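Local coordinates for protein arginyl-tRNA synthetase, putative (Plasmodium falciparum, PDB 5JLD) that probably attaches L-arginine to tRNA(Arg) at the expense of ATP, releasing AMP and diphosphate, as a class I aminoacyl-tRNA synthetase, at residues I117-N122 and E166-N171; Y131-V136 and N340-I345. All coordinates share one frame; numbering follows the deposited sequence.

Contact 1 of 2, residues I117-N122 and E166-N171; sequences ISININ and EFLKIN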
loop_
_atom_site.group_PDB
_atom_site.type_symbol
_atom_site.label_atom_id
_atom_site.label_comp_id
_atom_site.label_asym_id
_atom_site.label_seq_id
_atom_site.Cartn_x
_atom_site.Cartn_y
_atom_site.Cartn_z
ATOM N N ILE A 117 7.302 -18.144 -2.850
ATOM C CA ILE A 117 7.487 -16.829 -3.468
ATOM C C ILE A 117 8.079 -15.828 -2.470
ATOM O O ILE A 117 7.440 -15.478 -1.477
ATOM C CB ILE A 117 6.157 -16.266 -4.012
ATOM C CG1 ILE A 117 5.569 -17.201 -5.073
ATOM C CG2 ILE A 117 6.365 -14.885 -4.590
ATOM C CD1 ILE A 117 4.101 -16.950 -5.350
ATOM N N SER A 118 9.296 -15.369 -2.743
ATOM C CA SER A 118 10.040 -14.531 -1.805
ATOM C C SER A 118 10.803 -13.452 -2.551
ATOM O O SER A 118 11.227 -13.652 -3.695
ATOM C CB SER A 118 11.019 -15.367 -0.986
ATOM O OG SER A 118 10.455 -16.625 -0.670
ATOM N N ILE A 119 10.983 -12.309 -1.901
ATOM C CA ILE A 119 11.646 -11.179 -2.533
ATOM C C ILE A 119 12.551 -10.494 -1.530
ATOM O O ILE A 119 12.088 -9.970 -0.517
ATOM C CB ILE A 119 10.633 -10.144 -3.088
ATOM C CG1 ILE A 119 9.861 -10.693 -4.277
ATOM C CG2 ILE A 119 11.333 -8.823 -3.482
ATOM C CD1 ILE A 119 8.758 -9.707 -4.768
ATOM N N ASN A 120 13.845 -10.500 -1.805
ATOM C CA ASN A 120 14.765 -9.767 -0.971
ATOM C C ASN A 120 14.744 -8.292 -1.311
ATOM O O ASN A 120 15.024 -7.904 -2.446
ATOM C CB ASN A 120 16.179 -10.304 -1.123
ATOM C CG ASN A 120 17.079 -9.826 -0.009
ATOM O OD1 ASN A 120 17.350 -8.628 0.107
ATOM N ND2 ASN A 120 17.523 -10.757 0.839
ATOM N N ILE A 121 14.439 -7.454 -0.328
ATOM C CA ILE A 121 14.333 -6.020 -0.584
ATOM C C ILE A 121 15.629 -5.390 -1.143
ATOM O O ILE A 121 15.571 -4.400 -1.889
ATOM C CB ILE A 121 13.899 -5.268 0.695
ATOM C CG1 ILE A 121 13.472 -3.827 0.357
ATOM C CG2 ILE A 121 14.998 -5.322 1.779
ATOM C CD1 ILE A 121 12.677 -3.131 1.494
ATOM N N ASN A 122 16.782 -5.967 -0.802
ATOM C CA ASN A 122 18.064 -5.512 -1.342
ATOM C C ASN A 122 18.055 -5.488 -2.890
ATOM O O ASN A 122 18.699 -4.643 -3.528
ATOM C CB ASN A 122 19.201 -6.409 -0.828
ATOM C CG ASN A 122 19.497 -6.199 0.674
ATOM O OD1 ASN A 122 19.247 -5.126 1.228
ATOM N ND2 ASN A 122 20.011 -7.240 1.332
ATOM N N GLU A 166 5.777 -6.094 5.433
ATOM C CA GLU A 166 5.877 -7.336 6.202
ATOM C C GLU A 166 6.199 -8.526 5.262
ATOM O O GLU A 166 6.938 -9.454 5.622
ATOM C CB GLU A 166 4.576 -7.558 7.005
ATOM C CG GLU A 166 4.432 -6.525 8.161
ATOM C CD GLU A 166 3.005 -6.300 8.687
ATOM O OE1 GLU A 166 2.039 -6.902 8.167
ATOM O OE2 GLU A 166 2.850 -5.494 9.636
ATOM N N PHE A 167 5.671 -8.487 4.042
ATOM C CA PHE A 167 6.036 -9.488 3.043
ATOM C C PHE A 167 7.534 -9.411 2.743
ATOM O O PHE A 167 8.221 -10.430 2.707
ATOM C CB PHE A 167 5.237 -9.296 1.767
ATOM C CG PHE A 167 5.763 -10.085 0.607
ATOM C CD1 PHE A 167 5.651 -11.462 0.593
ATOM C CD2 PHE A 167 6.339 -9.448 -0.480
ATOM C CE1 PHE A 167 6.138 -12.206 -0.485
ATOM C CE2 PHE A 167 6.816 -10.179 -1.556
ATOM C CZ PHE A 167 6.717 -11.560 -1.556
ATOM N N LEU A 168 8.032 -8.188 2.577
ATOM C CA LEU A 168 9.465 -7.927 2.401
ATOM C C LEU A 168 10.280 -8.068 3.706
ATOM O O LEU A 168 11.445 -7.683 3.759
ATOM C CB LEU A 168 9.657 -6.516 1.798
ATOM C CG LEU A 168 9.040 -6.388 0.397
ATOM C CD1 LEU A 168 9.058 -4.970 -0.166
ATOM C CD2 LEU A 168 9.763 -7.349 -0.547
ATOM N N LYS A 169 9.661 -8.617 4.751
ATOM C CA LYS A 169 10.338 -8.898 6.027
ATOM C C LYS A 169 10.938 -7.639 6.664
ATOM O O LYS A 169 11.991 -7.683 7.299
ATOM C CB LYS A 169 11.431 -9.960 5.834
ATOM C CG LYS A 169 10.918 -11.247 5.201
ATOM C CD LYS A 169 11.929 -12.378 5.304
ATOM C CE LYS A 169 11.469 -13.602 4.518
ATOM N NZ LYS A 169 10.238 -14.207 5.105
ATOM N N ILE A 170 10.265 -6.514 6.471
ATOM C CA ILE A 170 10.715 -5.267 7.052
ATOM C C ILE A 170 10.094 -5.089 8.438
ATOM O O ILE A 170 8.932 -5.440 8.651
ATOM C CB ILE A 170 10.360 -4.080 6.144
ATOM C CG1 ILE A 170 11.008 -4.270 4.765
ATOM C CG2 ILE A 170 10.794 -2.781 6.761
ATOM C CD1 ILE A 170 12.533 -4.389 4.838
ATOM N N ASN A 171 10.887 -4.589 9.382
ATOM C CA ASN A 171 10.374 -4.196 10.694
ATOM C C ASN A 171 9.395 -3.026 10.517
ATOM O O ASN A 171 9.784 -1.894 10.211
ATOM C CB ASN A 171 11.526 -3.821 11.645
ATOM C CG ASN A 171 11.037 -3.490 13.062
ATOM O OD1 ASN A 171 10.152 -4.164 13.605
ATOM N ND2 ASN A 171 11.612 -2.443 13.661
HETATM O O HOH W 1 9.622 -12.233 0.789
HETATM O O HOH W 2 13.162 -8.658 1.996
#
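Segment 117-122, extended up to a 3-10 turn at Ile121-Asn122, runs past the C-terminal end of helix 149-167, where Phe167 and Leu168, the first residue beyond it, meet its isoleucines. The Phe167 ring, its CG anti to the backbone N (chi1 167°), reaches toward the loop and offers its rim: Ile119 CD1 lies in the ring plane, 3.8 Å from Phe167 CE2, and the side chains cross at about a right angle. Ile117 O lies near the ring plane at another part of the rim, 3.7 Å from Phe167 CE1. Leu168 runs alongside Ile119, with Leu168 CD2 3.6 Å from Ile119 CG2. Farther on, Ile121 and Ile170 cross steeply, their CD1 atoms 3.6 Å apart. Water 1 lies over one face of the Phe167 ring, toward its rim, accepting from Ile119 N and donating to Phe167 O. Water 2 takes the N-H of Ile121 and donates to Ile119 O and Leu168 O. Lys169, with positive phi, is the C' residue of a Schellman motif that turns the chain towards strand 171-176. Helices 522-532 and 564-584 pack on this apolar cluster, through Phe526 on Ile119 and Phe167 and Leu580 on Ile117 and Phe167.

Contact 2 of 2, residues Y131-V136 and N340-I345; sequences YGNVLV and NCNCVI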
loop_
_atom_site.group_PDB
_atom_site.type_symbol
_atom_site.label_atom_id
_atom_site.label_comp_id
_atom_site.label_asym_id
_atom_site.label_seq_id
_atom_site.Cartn_x
_atom_site.Cartn_y
_atom_site.Cartn_z
ATOM N N TYR A 131 15.888 0.500 4.719
ATOM C CA TYR A 131 14.512 0.265 5.155
ATOM C C TYR A 131 14.505 -0.518 6.461
ATOM O O TYR A 131 13.611 -1.320 6.695
ATOM C CB TYR A 131 13.702 -0.487 4.090
ATOM C CG TYR A 131 13.327 0.370 2.891
ATOM C CD1 TYR A 131 12.244 1.235 2.949
ATOM C CD2 TYR A 131 14.058 0.306 1.699
ATOM C CE1 TYR A 131 11.891 2.018 1.865
ATOM C CE2 TYR A 131 13.713 1.098 0.597
ATOM C CZ TYR A 131 12.619 1.938 0.685
ATOM O OH TYR A 131 12.257 2.745 -0.377
ATOM N N GLY A 132 15.511 -0.278 7.300
ATOM C CA GLY A 132 15.633 -0.958 8.576
ATOM C C GLY A 132 14.350 -0.874 9.376
ATOM O O GLY A 132 13.781 -1.892 9.764
ATOM N N ASN A 133 13.881 0.343 9.612
ATOM C CA ASN A 133 12.646 0.518 10.362
ATOM C C ASN A 133 11.680 1.369 9.573
ATOM O O ASN A 133 11.986 2.510 9.236
ATOM C CB ASN A 133 12.897 1.170 11.727
ATOM C CG ASN A 133 13.853 0.388 12.601
ATOM O OD1 ASN A 133 13.606 -0.771 12.946
ATOM N ND2 ASN A 133 14.932 1.047 13.020
ATOM N N VAL A 134 10.501 0.828 9.307
ATOM C CA VAL A 134 9.481 1.576 8.587
ATOM C C VAL A 134 8.277 1.818 9.482
ATOM O O VAL A 134 7.820 0.905 10.181
ATOM C CB VAL A 134 9.020 0.810 7.302
ATOM C CG1 VAL A 134 7.812 1.497 6.672
ATOM C CG2 VAL A 134 10.177 0.681 6.287
ATOM N N LEU A 135 7.756 3.036 9.456
ATOM C CA LEU A 135 6.543 3.344 10.194
ATOM C C LEU A 135 5.467 3.831 9.240
ATOM O O LEU A 135 5.718 4.718 8.439
ATOM C CB LEU A 135 6.812 4.401 11.279
ATOM C CG LEU A 135 5.638 4.747 12.199
ATOM C CD1 LEU A 135 6.138 5.127 13.610
ATOM C CD2 LEU A 135 4.773 5.869 11.619
ATOM N N VAL A 136 4.262 3.279 9.377
ATOM C CA VAL A 136 3.118 3.705 8.581
ATOM C C VAL A 136 2.051 4.307 9.503
ATOM O O VAL A 136 1.538 3.656 10.422
ATOM C CB VAL A 136 2.528 2.532 7.748
ATOM C CG1 VAL A 136 1.359 3.013 6.864
ATOM C CG2 VAL A 136 3.624 1.865 6.888
ATOM N N ASN A 340 14.028 5.328 15.658
ATOM C CA ASN A 340 15.068 5.192 14.639
ATOM C C ASN A 340 14.517 4.826 13.264
ATOM O O ASN A 340 15.097 4.014 12.541
ATOM C CB ASN A 340 16.117 4.163 15.097
ATOM C CG ASN A 340 16.883 4.637 16.345
ATOM O OD1 ASN A 340 17.677 5.570 16.259
ATOM N ND2 ASN A 340 16.630 4.006 17.504
ATOM N N CYS A 341 13.400 5.446 12.900
ATOM C CA CYS A 341 12.747 5.166 11.624
ATOM C C CYS A 341 13.603 5.580 10.431
ATOM O O CYS A 341 14.198 6.661 10.411
ATOM C CB CYS A 341 11.390 5.865 11.555
ATOM S SG CYS A 341 10.098 5.052 12.537
ATOM N N ASN A 342 13.652 4.705 9.435
ATOM C CA ASN A 342 14.357 4.990 8.185
ATOM C C ASN A 342 13.381 5.415 7.097
ATOM O O ASN A 342 13.747 6.077 6.125
ATOM C CB ASN A 342 15.157 3.776 7.765
ATOM C CG ASN A 342 16.119 3.337 8.849
ATOM O OD1 ASN A 342 15.952 2.275 9.456
ATOM N ND2 ASN A 342 17.118 4.171 9.119
ATOM N N CYS A 343 12.115 5.076 7.299
ATOM C CA CYS A 343 11.081 5.502 6.389
ATOM C C CYS A 343 9.789 5.759 7.171
ATOM O O CYS A 343 9.367 4.941 7.981
ATOM C CB CYS A 343 10.878 4.447 5.289
ATOM S SG CYS A 343 9.542 4.784 4.131
ATOM N N VAL A 344 9.186 6.918 6.945
ATOM C CA VAL A 344 7.917 7.246 7.589
ATOM C C VAL A 344 6.889 7.662 6.568
ATOM O O VAL A 344 7.065 8.634 5.815
ATOM C CB VAL A 344 8.041 8.378 8.632
ATOM C CG1 VAL A 344 6.712 8.557 9.360
ATOM C CG2 VAL A 344 9.154 8.083 9.622
ATOM N N ILE A 345 5.787 6.937 6.586
ATOM C CA ILE A 345 4.778 7.098 5.583
ATOM C C ILE A 345 3.501 7.580 6.233
ATOM O O ILE A 345 2.999 6.938 7.128
ATOM C CB ILE A 345 4.547 5.756 4.839
ATOM C CG1 ILE A 345 5.800 5.371 4.042
ATOM C CG2 ILE A 345 3.321 5.838 3.972
ATOM C CD1 ILE A 345 5.837 3.868 3.638
#
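Backbone hydrogen bonds pair strands 133-136 and 343-345 in parallel, their N-to-C directions 10° from each other. Leu135 supplies both of its polar backbone atoms: its N donates to Cys343 O (2.9 Å) and its O accepts from Ile345 N, each bond running nearly along the C=O axis. Asn133 O is gripped twice, in its carbonyl plane, by Asn342 N at 2.8 Å and more loosely by Cys343 N at 3.2 Å.

Two asparagine side chains extend the pairing ahead of Val134 and Cys343. Asn342 OD1 accepts Asn133 N on a lone pair (2.8 Å), so Asn133 and Asn342 are bonded in both directions. Asn133 ND2 reaches Asn340 O at 3.0 Å in a fairly straight bond, from above that carbonyl plane, while Asn133 OD1 is taken by Asn171 ND2.

Apolar contacts occupy both faces of the sheet. On one, Val134 CG2 meets Cys343 CB at 4.0 Å and the edge of the Tyr131 ring. On the other, Leu135 lies alongside Val344, and Cys341 SG packs 3.6 Å from Leu135 CB.

These are neighbouring inner strands of the parallel sheet of the class I catalytic domain, a Rossmann-like fold, flanked by strands 171-176 and 374-380. Helix 149-167 packs over Val136 and Ile345, and helix 326-337 over Leu135 and Val344.

Overall arrangement
From the N terminus, loop 117-122 comes first, then segment 131-136, then the helix end and following turn 166-171 and finally 340-345, so the two contacts cross. Contact 1 closes a short loop containing strand 133-137 and most of helix 149-167; contact 2 closes a far longer one, bringing in strand 343-349 after some two hundred residues. Strand 133-137, helix 149-167 and strand 171-176 form a beta-alpha-beta unit of the class I catalytic domain. The contacts, with centres about 14 Å apart, meet at Asn171, which hydrogen-bonds to the Asn133 side chain and the Val134 backbone. Contact 2 joins two sheet strands; contact 1 joins the preceding loop to the crossover-helix end, where helices 522-532 and 564-584 also pack.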